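Local coordinates for EvdO1 (Micromonospora carbonacea, PDB 4XBZ), which probably catalyses an oxidative cyclization in orthosomycin biosynthesis, as a metal-dependent oxygenase of the phytanoyl-CoA dioxygenase family with a double-stranded beta-helix fold, at residues 108-113 with 323-328; 133-138 with 177-182; 140-145 with 258-263. All coordinates share one frame; numbering follows the deposited sequence.

Interaction 1 (108-113 with 323-328); sequences IEYVVD and TLRFAH
Where strand 105-109 of the large sheet gives way to the short helix 111-114, Tyr110 and Asp113 receive the irregular chain 323-328, which follows helix 275-293 and runs past this corner near the C-terminus. Tyr110, at the N-cap position, supplies the main surface. One face of its ring carries the aliphatic part of Arg325: CG lies 4.0 Å from the centroid of the Tyr110 ring, 25° off the normal, a CH-pi contact displaced toward the rim. With CG anti to its own backbone N (chi1 166°) and the chain extended as far as NE, Arg325 passes over the tyrosine while its charged end goes on to a salt bridge with Asp91. An arginine thus serves both ends of the place, methylenes for the ring and a guanidinium for the acid. At the far end of the ring the phenol oxygen accepts from the backbone, His328 N lying 3.3 Å from Tyr110 OH in a nearly straight (159°) but long bond. The imidazole of His328 lies obliquely to the tyrosine, stacks on Trp143 and hydrogen-bonds through ND1 to His273; water 1 joins His328 NE2 (2.6 Å) to Glu109 OE1. In this double-stranded beta-helix protein the C-terminal chain is thereby tied to the end of a strand of the major sheet. Asp113 works one helical turn along. Asp113 OD1 accepts from Leu324 N at 3.1 Å, the donor standing well above the carboxylate plane. Beside it Thr323 OG1 takes the N-H of Arg325 (3.0 Å from Arg325 N), forming an ST turn next to the Asp113 carboxylate. Next to this, Leu324 CD1 meets Val112 CG1 at 3.6 Å, the two branched chains crossing at about a right angle against Ala119 of helix 116-121.

Interaction 2 (133-138 with 177-182); sequences QLVGPN and RVIDAG
Val135 and Ile179 meet through their methyl groups where the end of helix 125-134 comes up against the start of strand 179-184. Val135 CG2 lies 3.5 Å from Ile179 CD1, and the two chains run alongside each other in opposite senses. Ile179 owes its reach to a stretched chain: CG1 stands anti to the carbonyl carbon (chi1 -55°) and CD1 continues almost straight (chi2 -178°), so the terminal methyl extends to the helix end and also touches Leu134 CB at 3.7 Å. The fork of Val135 straddles a backbone oxygen: CG1 anti to the backbone N (chi1 172°) leaves the two methyls to flank Arg177 O, with Val135 CG1 and CG2 each 3.3 Å from it. A valine suits this close approach because both its methyls sit near the backbone; an isoleucine suits the other side because its longer branch carries CD1 across to the helix end. In the double-stranded beta-helix fold, this is a helix covering one side of the major sheet. Leu134 also packs on Leu237 of strand 235-239 and on Val49 and Phe52 of helix 46-55, the latter touching Ile179 as well, while Val135 rests on Pro263. A polar link lies alongside the apolar one: water 4 donates to Val135 O at 2.9 Å and accepts from Arg177 NH2 at 3.0 Å. The other terminal nitrogen of that arginine, NH1, bonds to Val172 O and to Gly171 O of the second subunit, which places this side of the contact at the dimer interface.

Interaction 3 (140-145 with 258-263); sequences IPTWDS and YFEYRP
Strands 140-145 and 258-263 pair antiparallel, the axes of these short segments 4.6 Å apart at closest approach and their directions 138° apart, with a beta bulge shifting the register by one residue between Pro141 and Asp144. On one side of the bulge Ile140 and Arg262 form a hydrogen-bonded pair, and on the other Ser145 pairs likewise with Tyr258. In between, Thr142 N reaches Glu260 O at 2.9 Å and Glu260 N reaches Trp143 O, also at 2.9 Å; water 5 donates to both of these carbonyl oxygens. Glu260 is the hub of the side chains. Its CG is anti to the backbone N (chi1 -168°), and the extended chain carries Glu260 OE1 to Thr142 OG1, which donates over 2.6 Å. From the opposite face of the carboxylate, Arg262 NE donates to the same Glu260 OE1, also at 2.6 Å, as part of a salt bridge lying in the guanidinium plane. Arg262 NH2 and NH1 bond in turn to Ala163 O and Gly164 O. These two neighbouring strands belong to the major sheet of the double-stranded beta-helix, and the buried acid suits a position between a hydroxyl and a cation. Trp143 runs side by side with Glu260, its CE3 edge 3.4 Å from OE1 of that residue. Were Glu260 an alanine, the buried Thr142 hydroxyl and Arg262 NE would probably lose their shared acceptor and the guanidinium be less firmly oriented. On the other face, Pro141 CB lies 4.0 Å from Tyr261 CE2, the tyrosine packing also against Leu127, Leu128 and Met131 of helix 125-134.

The three contacts follow one another across the major sheet, where strands 179-184, 256-263, 139-147 and 105-109 are neighbours in that order. Interactions 2 and 3, with centres 9 Å apart, join through Ala181 N to Phe259 O (2.7 Å) and Ile179 O to Tyr261 N (2.9 Å). Interactions 3 and 1, 11 Å apart between centres, meet where Asp144 OD1 lies 3.0 Å from Val112 N, a probable hydrogen bond. Interactions 1 and 2 do not touch, their nearest atoms being about 10 Å apart. The nickel ion, held by His160, Asp162 and His244, lies about 6 Å from the Tyr258 side chain and about 12 Å from that of Ile179.

Interaction 1 (108-113 with 323-328)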
loop_
_atom_site.group_PDB
_atom_site.type_symbol
_atom_site.label_atom_id
_atom_site.label_comp_id
_atom_site.label_asym_id
_atom_site.label_seq_id
_atom_site.Cartn_x
_atom_site.Cartn_y
_atom_site.Cartn_z
ATOM N N ILE A 108 20.270 -10.281 17.654
ATOM C CA ILE A 108 19.506 -11.284 18.393
ATOM C C ILE A 108 18.124 -11.484 17.724
ATOM O O ILE A 108 17.401 -10.522 17.497
ATOM C CB ILE A 108 19.356 -10.868 19.885
ATOM C CG1 ILE A 108 20.730 -10.816 20.551
ATOM C CG2 ILE A 108 18.456 -11.818 20.645
ATOM C CD1 ILE A 108 20.773 -9.978 21.788
ATOM N N GLU A 109 17.772 -12.731 17.397
ATOM C CA GLU A 109 16.472 -13.023 16.771
ATOM C C GLU A 109 15.402 -13.393 17.781
ATOM O O GLU A 109 15.697 -13.971 18.838
ATOM C CB GLU A 109 16.579 -14.165 15.759
ATOM C CG GLU A 109 17.538 -13.919 14.608
ATOM C CD GLU A 109 16.940 -13.130 13.460
ATOM O OE1 GLU A 109 15.716 -12.866 13.441
ATOM O OE2 GLU A 109 17.726 -12.780 12.560
ATOM N N TYR A 110 14.157 -13.088 17.413
ATOM C CA TYR A 110 12.964 -13.444 18.183
ATOM C C TYR A 110 12.990 -12.736 19.531
ATOM O O TYR A 110 12.749 -13.339 20.580
ATOM C CB TYR A 110 12.848 -14.969 18.344
ATOM C CG TYR A 110 13.076 -15.692 17.043
ATOM C CD1 TYR A 110 12.191 -15.527 15.978
ATOM C CD2 TYR A 110 14.187 -16.507 16.859
ATOM C CE1 TYR A 110 12.400 -16.166 14.761
ATOM C CE2 TYR A 110 14.411 -17.158 15.648
ATOM C CZ TYR A 110 13.509 -16.977 14.596
ATOM O OH TYR A 110 13.706 -17.606 13.384
ATOM N N VAL A 111 13.280 -11.438 19.477
ATOM C CA VAL A 111 13.353 -10.607 20.670
ATOM C C VAL A 111 11.961 -10.349 21.217
ATOM O O VAL A 111 11.810 -9.958 22.369
ATOM C CB VAL A 111 14.044 -9.263 20.382
ATOM C CG1 VAL A 111 15.474 -9.490 19.897
ATOM C CG2 VAL A 111 13.255 -8.493 19.348
ATOM N N VAL A 112 10.944 -10.559 20.387
ATOM C CA VAL A 112 9.564 -10.413 20.834
ATOM C C VAL A 112 9.193 -11.562 21.788
ATOM O O VAL A 112 8.452 -11.380 22.750
ATOM C CB VAL A 112 8.591 -10.364 19.624
ATOM C CG1 VAL A 112 7.250 -11.012 19.957
ATOM C CG2 VAL A 112 8.427 -8.927 19.124
ATOM N N ASP A 113 9.730 -12.740 21.526
ATOM C CA ASP A 113 9.544 -13.876 22.425
ATOM C C ASP A 113 10.394 -13.716 23.697
ATOM O O ASP A 113 10.018 -14.180 24.776
ATOM C CB ASP A 113 9.902 -15.173 21.699
ATOM C CG ASP A 113 9.567 -16.419 22.504
ATOM O OD1 ASP A 113 8.469 -16.481 23.099
ATOM O OD2 ASP A 113 10.405 -17.349 22.524
ATOM N N THR A 323 4.010 -19.892 22.537
ATOM C CA THR A 323 5.257 -19.165 22.321
ATOM C C THR A 323 5.099 -18.070 21.270
ATOM O O THR A 323 4.153 -18.079 20.483
ATOM C CB THR A 323 6.383 -20.105 21.877
ATOM O OG1 THR A 323 7.569 -19.339 21.639
ATOM C CG2 THR A 323 5.994 -20.849 20.607
ATOM N N LEU A 324 6.027 -17.119 21.266
ATOM C CA LEU A 324 6.014 -16.070 20.259
ATOM C C LEU A 324 7.116 -16.300 19.238
ATOM O O LEU A 324 7.344 -15.480 18.365
ATOM C CB LEU A 324 6.165 -14.697 20.911
ATOM C CG LEU A 324 5.041 -14.307 21.879
ATOM C CD1 LEU A 324 5.156 -12.862 22.289
ATOM C CD2 LEU A 324 3.681 -14.554 21.254
ATOM N N ARG A 325 7.806 -17.424 19.344
ATOM C CA ARG A 325 8.940 -17.669 18.467
ATOM C C ARG A 325 8.684 -18.815 17.511
ATOM O O ARG A 325 8.445 -19.947 17.923
ATOM C CB ARG A 325 10.193 -17.941 19.284
ATOM C CG ARG A 325 11.344 -18.542 18.497
ATOM C CD ARG A 325 12.402 -19.104 19.458
ATOM N NE ARG A 325 13.640 -19.472 18.779
ATOM C CZ ARG A 325 13.828 -20.636 18.168
ATOM N NH1 ARG A 325 12.847 -21.533 18.141
ATOM N NH2 ARG A 325 14.986 -20.901 17.576
ATOM N N PHE A 326 8.752 -18.497 16.223
ATOM C CA PHE A 326 8.521 -19.463 15.165
ATOM C C PHE A 326 9.634 -19.410 14.166
ATOM O O PHE A 326 9.653 -18.549 13.290
ATOM C CB PHE A 326 7.188 -19.191 14.504
ATOM C CG PHE A 326 6.052 -19.446 15.409
ATOM C CD1 PHE A 326 5.501 -20.725 15.501
ATOM C CD2 PHE A 326 5.576 -18.438 16.228
ATOM C CE1 PHE A 326 4.461 -20.977 16.362
ATOM C CE2 PHE A 326 4.544 -18.686 17.103
ATOM C CZ PHE A 326 3.977 -19.960 17.168
ATOM N N ALA A 327 10.559 -20.343 14.306
ATOM C CA ALA A 327 11.808 -20.291 13.576
ATOM C C ALA A 327 11.557 -20.484 12.101
ATOM O O ALA A 327 10.992 -21.491 11.687
ATOM C CB ALA A 327 12.785 -21.334 14.098
ATOM N N HIS A 328 12.006 -19.496 11.329
ATOM C CA HIS A 328 11.808 -19.422 9.883
ATOM C C HIS A 328 12.130 -20.724 9.140
ATOM O O HIS A 328 11.407 -21.113 8.221
ATOM C CB HIS A 328 12.651 -18.267 9.312
ATOM C CG HIS A 328 12.286 -16.920 9.870
ATOM N ND1 HIS A 328 11.099 -16.285 9.566
ATOM C CD2 HIS A 328 12.942 -16.103 10.730
ATOM C CE1 HIS A 328 11.041 -15.133 10.213
ATOM N NE2 HIS A 328 12.145 -14.998 10.927
HETATM O O HOH W 1 12.675 -13.551 13.081
HETATM O O HOH W 2 9.767 -13.721 18.401
HETATM O O HOH W 3 9.040 -19.239 24.386
#

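Interaction 2 (133-138 with 177-182)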
loop_
_atom_site.group_PDB
_atom_site.type_symbol
_atom_site.label_atom_id
_atom_site.label_comp_id
_atom_site.label_asym_id
_atom_site.label_seq_id
_atom_site.Cartn_x
_atom_site.Cartn_y
_atom_site.Cartn_z
ATOM N N GLN A 133 -2.040 0.813 6.832
ATOM C CA GLN A 133 -2.223 1.693 5.679
ATOM C C GLN A 133 -1.208 1.365 4.583
ATOM O O GLN A 133 -1.507 1.497 3.393
ATOM C CB GLN A 133 -2.116 3.174 6.075
ATOM C CG GLN A 133 -3.411 3.764 6.611
ATOM C CD GLN A 133 -4.614 3.544 5.668
ATOM O OE1 GLN A 133 -4.701 4.150 4.588
ATOM N NE2 GLN A 133 -5.556 2.694 6.091
ATOM N N LEU A 134 -0.021 0.918 4.980
ATOM C CA LEU A 134 1.058 0.720 4.020
ATOM C C LEU A 134 1.104 -0.697 3.472
ATOM O O LEU A 134 1.215 -0.905 2.275
ATOM C CB LEU A 134 2.400 1.085 4.654
ATOM C CG LEU A 134 2.552 2.551 5.085
ATOM C CD1 LEU A 134 3.955 2.818 5.624
ATOM C CD2 LEU A 134 2.244 3.482 3.933
ATOM N N VAL A 135 1.021 -1.674 4.360
ATOM C CA VAL A 135 1.101 -3.066 3.970
ATOM C C VAL A 135 -0.292 -3.581 3.620
ATOM O O VAL A 135 -0.441 -4.502 2.822
ATOM C CB VAL A 135 1.761 -3.931 5.118
ATOM C CG1 VAL A 135 1.694 -5.410 4.823
ATOM C CG2 VAL A 135 3.223 -3.515 5.342
ATOM N N GLY A 136 -1.320 -2.967 4.196
ATOM C CA GLY A 136 -2.676 -3.453 4.010
ATOM C C GLY A 136 -3.274 -4.136 5.238
ATOM O O GLY A 136 -2.568 -4.425 6.218
ATOM N N PRO A 137 -4.592 -4.393 5.188
ATOM C CA PRO A 137 -5.404 -4.973 6.265
ATOM C C PRO A 137 -5.045 -6.432 6.604
ATOM O O PRO A 137 -5.406 -6.886 7.685
ATOM C CB PRO A 137 -6.830 -4.875 5.707
ATOM C CG PRO A 137 -6.642 -4.932 4.207
ATOM C CD PRO A 137 -5.398 -4.117 3.984
ATOM N N ASN A 138 -4.348 -7.140 5.721
ATOM C CA ASN A 138 -3.969 -8.531 6.012
ATOM C C ASN A 138 -2.515 -8.657 6.434
ATOM O O ASN A 138 -1.894 -9.709 6.236
ATOM C CB ASN A 138 -4.199 -9.444 4.797
ATOM C CG ASN A 138 -5.557 -9.237 4.148
ATOM O OD1 ASN A 138 -6.576 -9.137 4.827
ATOM N ND2 ASN A 138 -5.572 -9.168 2.819
ATOM N N ARG A 177 5.083 -3.068 0.044
ATOM C CA ARG A 177 4.115 -3.873 0.779
ATOM C C ARG A 177 4.845 -4.806 1.744
ATOM O O ARG A 177 4.260 -5.302 2.708
ATOM C CB ARG A 177 3.230 -4.653 -0.203
ATOM C CG ARG A 177 2.682 -3.738 -1.330
ATOM C CD ARG A 177 2.213 -4.531 -2.544
ATOM N NE ARG A 177 1.012 -5.252 -2.199
ATOM C CZ ARG A 177 0.660 -6.424 -2.711
ATOM N NH1 ARG A 177 1.413 -7.016 -3.630
ATOM N NH2 ARG A 177 -0.469 -6.989 -2.301
ATOM N N VAL A 178 6.131 -5.024 1.474
ATOM C CA VAL A 178 7.014 -5.739 2.380
ATOM C C VAL A 178 7.964 -4.734 3.024
ATOM O O VAL A 178 8.788 -4.113 2.354
ATOM C CB VAL A 178 7.818 -6.837 1.658
ATOM C CG1 VAL A 178 8.731 -7.552 2.635
ATOM C CG2 VAL A 178 6.864 -7.813 0.968
ATOM N N ILE A 179 7.835 -4.570 4.331
ATOM C CA ILE A 179 8.398 -3.414 5.006
ATOM C C ILE A 179 9.146 -3.788 6.292
ATOM O O ILE A 179 8.658 -4.570 7.115
ATOM C CB ILE A 179 7.287 -2.392 5.345
ATOM C CG1 ILE A 179 6.505 -1.996 4.085
ATOM C CG2 ILE A 179 7.871 -1.163 6.062
ATOM C CD1 ILE A 179 5.427 -0.961 4.339
ATOM N N ASP A 180 10.339 -3.217 6.426
ATOM C CA ASP A 180 11.102 -3.189 7.671
ATOM C C ASP A 180 10.755 -1.970 8.521
ATOM O O ASP A 180 10.885 -0.836 8.060
ATOM C CB ASP A 180 12.593 -3.153 7.370
ATOM C CG ASP A 180 13.230 -4.494 7.471
ATOM O OD1 ASP A 180 12.782 -5.291 8.322
ATOM O OD2 ASP A 180 14.173 -4.748 6.699
ATOM N N ALA A 181 10.321 -2.192 9.755
ATOM C CA ALA A 181 10.170 -1.092 10.696
ATOM C C ALA A 181 11.331 -1.131 11.676
ATOM O O ALA A 181 11.496 -2.106 12.422
ATOM C CB ALA A 181 8.856 -1.171 11.421
ATOM N N GLY A 182 12.142 -0.077 11.653
ATOM C CA GLY A 182 13.317 0.019 12.499
ATOM C C GLY A 182 13.041 0.994 13.614
ATOM O O GLY A 182 12.897 2.192 13.372
HETATM O O HOH W 4 -1.152 -5.429 0.205
#

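Interaction 3 (140-145 with 258-263)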
loop_
_atom_site.group_PDB
_atom_site.type_symbol
_atom_site.label_atom_id
_atom_site.label_comp_id
_atom_site.label_asym_id
_atom_site.label_seq_id
_atom_site.Cartn_x
_atom_site.Cartn_y
_atom_site.Cartn_z
ATOM N N ILE A 140 0.862 -9.329 8.299
ATOM C CA ILE A 140 1.346 -10.186 9.366
ATOM C C ILE A 140 2.788 -9.811 9.701
ATOM O O ILE A 140 3.525 -9.343 8.832
ATOM C CB ILE A 140 1.254 -11.677 9.001
ATOM C CG1 ILE A 140 2.055 -11.988 7.737
ATOM C CG2 ILE A 140 -0.201 -12.103 8.835
ATOM C CD1 ILE A 140 2.633 -13.411 7.730
ATOM N N PRO A 141 3.183 -9.984 10.969
ATOM C CA PRO A 141 4.582 -9.792 11.377
ATOM C C PRO A 141 5.461 -10.995 11.005
ATOM O O PRO A 141 5.049 -12.135 11.223
ATOM C CB PRO A 141 4.478 -9.638 12.893
ATOM C CG PRO A 141 3.254 -10.497 13.258
ATOM C CD PRO A 141 2.297 -10.285 12.112
ATOM N N THR A 142 6.645 -10.763 10.450
ATOM C CA THR A 142 7.481 -11.881 10.044
ATOM C C THR A 142 8.757 -11.919 10.880
ATOM O O THR A 142 8.735 -12.367 12.023
ATOM C CB THR A 142 7.816 -11.833 8.525
ATOM O OG1 THR A 142 8.401 -10.572 8.200
ATOM C CG2 THR A 142 6.532 -12.035 7.657
ATOM N N TRP A 143 9.866 -11.469 10.311
ATOM C CA TRP A 143 11.092 -11.326 11.062
ATOM C C TRP A 143 10.913 -10.325 12.190
ATOM O O TRP A 143 10.255 -9.292 12.020
ATOM C CB TRP A 143 12.248 -10.907 10.135
ATOM C CG TRP A 143 12.846 -12.069 9.360
ATOM C CD1 TRP A 143 13.976 -12.790 9.690
ATOM C CD2 TRP A 143 12.340 -12.662 8.150
ATOM N NE1 TRP A 143 14.195 -13.782 8.758
ATOM C CE2 TRP A 143 13.210 -13.724 7.806
ATOM C CE3 TRP A 143 11.246 -12.391 7.319
ATOM C CZ2 TRP A 143 13.016 -14.511 6.668
ATOM C CZ3 TRP A 143 11.050 -13.181 6.188
ATOM C CH2 TRP A 143 11.931 -14.228 5.874
ATOM N N ASP A 144 11.468 -10.651 13.355
ATOM C CA ASP A 144 11.571 -9.697 14.456
ATOM C C ASP A 144 12.931 -9.895 15.137
ATOM O O ASP A 144 13.337 -11.018 15.446
ATOM C CB ASP A 144 10.393 -9.837 15.446
ATOM C CG ASP A 144 10.558 -10.998 16.445
ATOM O OD1 ASP A 144 11.262 -10.810 17.462
ATOM O OD2 ASP A 144 9.960 -12.087 16.236
ATOM N N SER A 145 13.652 -8.805 15.353
ATOM C CA SER A 145 15.019 -8.916 15.858
ATOM C C SER A 145 15.534 -7.596 16.398
ATOM O O SER A 145 14.922 -6.556 16.191
ATOM C CB SER A 145 15.962 -9.411 14.751
ATOM O OG SER A 145 15.968 -8.519 13.644
ATOM N N TYR A 258 14.098 -4.303 14.775
ATOM C CA TYR A 258 13.477 -4.426 13.450
ATOM C C TYR A 258 12.318 -5.404 13.461
ATOM O O TYR A 258 12.487 -6.585 13.780
ATOM C CB TYR A 258 14.481 -4.889 12.376
ATOM C CG TYR A 258 15.482 -3.834 11.952
ATOM C CD1 TYR A 258 15.139 -2.842 11.029
ATOM C CD2 TYR A 258 16.775 -3.825 12.476
ATOM C CE1 TYR A 258 16.055 -1.870 10.637
ATOM C CE2 TYR A 258 17.693 -2.850 12.098
ATOM C CZ TYR A 258 17.330 -1.870 11.176
ATOM O OH TYR A 258 18.254 -0.902 10.801
ATOM N N PHE A 259 11.153 -4.892 13.084
ATOM C CA PHE A 259 9.978 -5.692 12.743
ATOM C C PHE A 259 9.716 -5.663 11.233
ATOM O O PHE A 259 9.431 -4.590 10.704
ATOM C CB PHE A 259 8.735 -5.148 13.445
ATOM C CG PHE A 259 8.801 -5.158 14.939
ATOM C CD1 PHE A 259 9.647 -6.027 15.622
ATOM C CD2 PHE A 259 7.969 -4.320 15.670
ATOM C CE1 PHE A 259 9.675 -6.028 17.007
ATOM C CE2 PHE A 259 7.994 -4.312 17.049
ATOM C CZ PHE A 259 8.842 -5.163 17.723
ATOM N N GLU A 260 9.792 -6.802 10.538
ATOM C CA GLU A 260 9.275 -6.866 9.157
ATOM C C GLU A 260 7.801 -7.276 9.101
ATOM O O GLU A 260 7.313 -8.035 9.939
ATOM C CB GLU A 260 10.067 -7.826 8.269
ATOM C CG GLU A 260 9.717 -7.656 6.772
ATOM C CD GLU A 260 10.102 -8.858 5.892
ATOM O OE1 GLU A 260 9.391 -9.900 5.913
ATOM O OE2 GLU A 260 11.108 -8.754 5.160
ATOM N N TYR A 261 7.101 -6.742 8.108
ATOM C CA TYR A 261 5.713 -7.082 7.848
ATOM C C TYR A 261 5.557 -7.428 6.379
ATOM O O TYR A 261 6.271 -6.878 5.549
ATOM C CB TYR A 261 4.797 -5.923 8.221
ATOM C CG TYR A 261 4.889 -5.514 9.671
ATOM C CD1 TYR A 261 5.803 -4.555 10.082
ATOM C CD2 TYR A 261 4.068 -6.101 10.636
ATOM C CE1 TYR A 261 5.895 -4.167 11.404
ATOM C CE2 TYR A 261 4.155 -5.729 11.968
ATOM C CZ TYR A 261 5.074 -4.759 12.346
ATOM O OH TYR A 261 5.172 -4.382 13.663
ATOM N N ARG A 262 4.655 -8.362 6.071
ATOM C CA ARG A 262 4.255 -8.664 4.695
ATOM C C ARG A 262 2.738 -8.880 4.622
ATOM O O ARG A 262 2.095 -9.144 5.638
ATOM C CB ARG A 262 4.971 -9.912 4.172
ATOM C CG ARG A 262 6.466 -9.817 4.150
ATOM C CD ARG A 262 7.133 -11.067 3.558
ATOM N NE ARG A 262 8.585 -10.990 3.706
ATOM C CZ ARG A 262 9.472 -11.180 2.730
ATOM N NH1 ARG A 262 9.076 -11.494 1.496
ATOM N NH2 ARG A 262 10.771 -11.063 2.997
ATOM N N PRO A 263 2.153 -8.775 3.421
ATOM C CA PRO A 263 0.723 -9.105 3.334
ATOM C C PRO A 263 0.483 -10.610 3.421
ATOM O O PRO A 263 1.259 -11.374 2.848
ATOM C CB PRO A 263 0.318 -8.552 1.956
ATOM C CG PRO A 263 1.383 -7.515 1.636
ATOM C CD PRO A 263 2.641 -8.125 2.192
HETATM O O HOH W 5 7.817 -8.427 12.926
HETATM O O HOH W 6 13.978 -8.576 12.178
#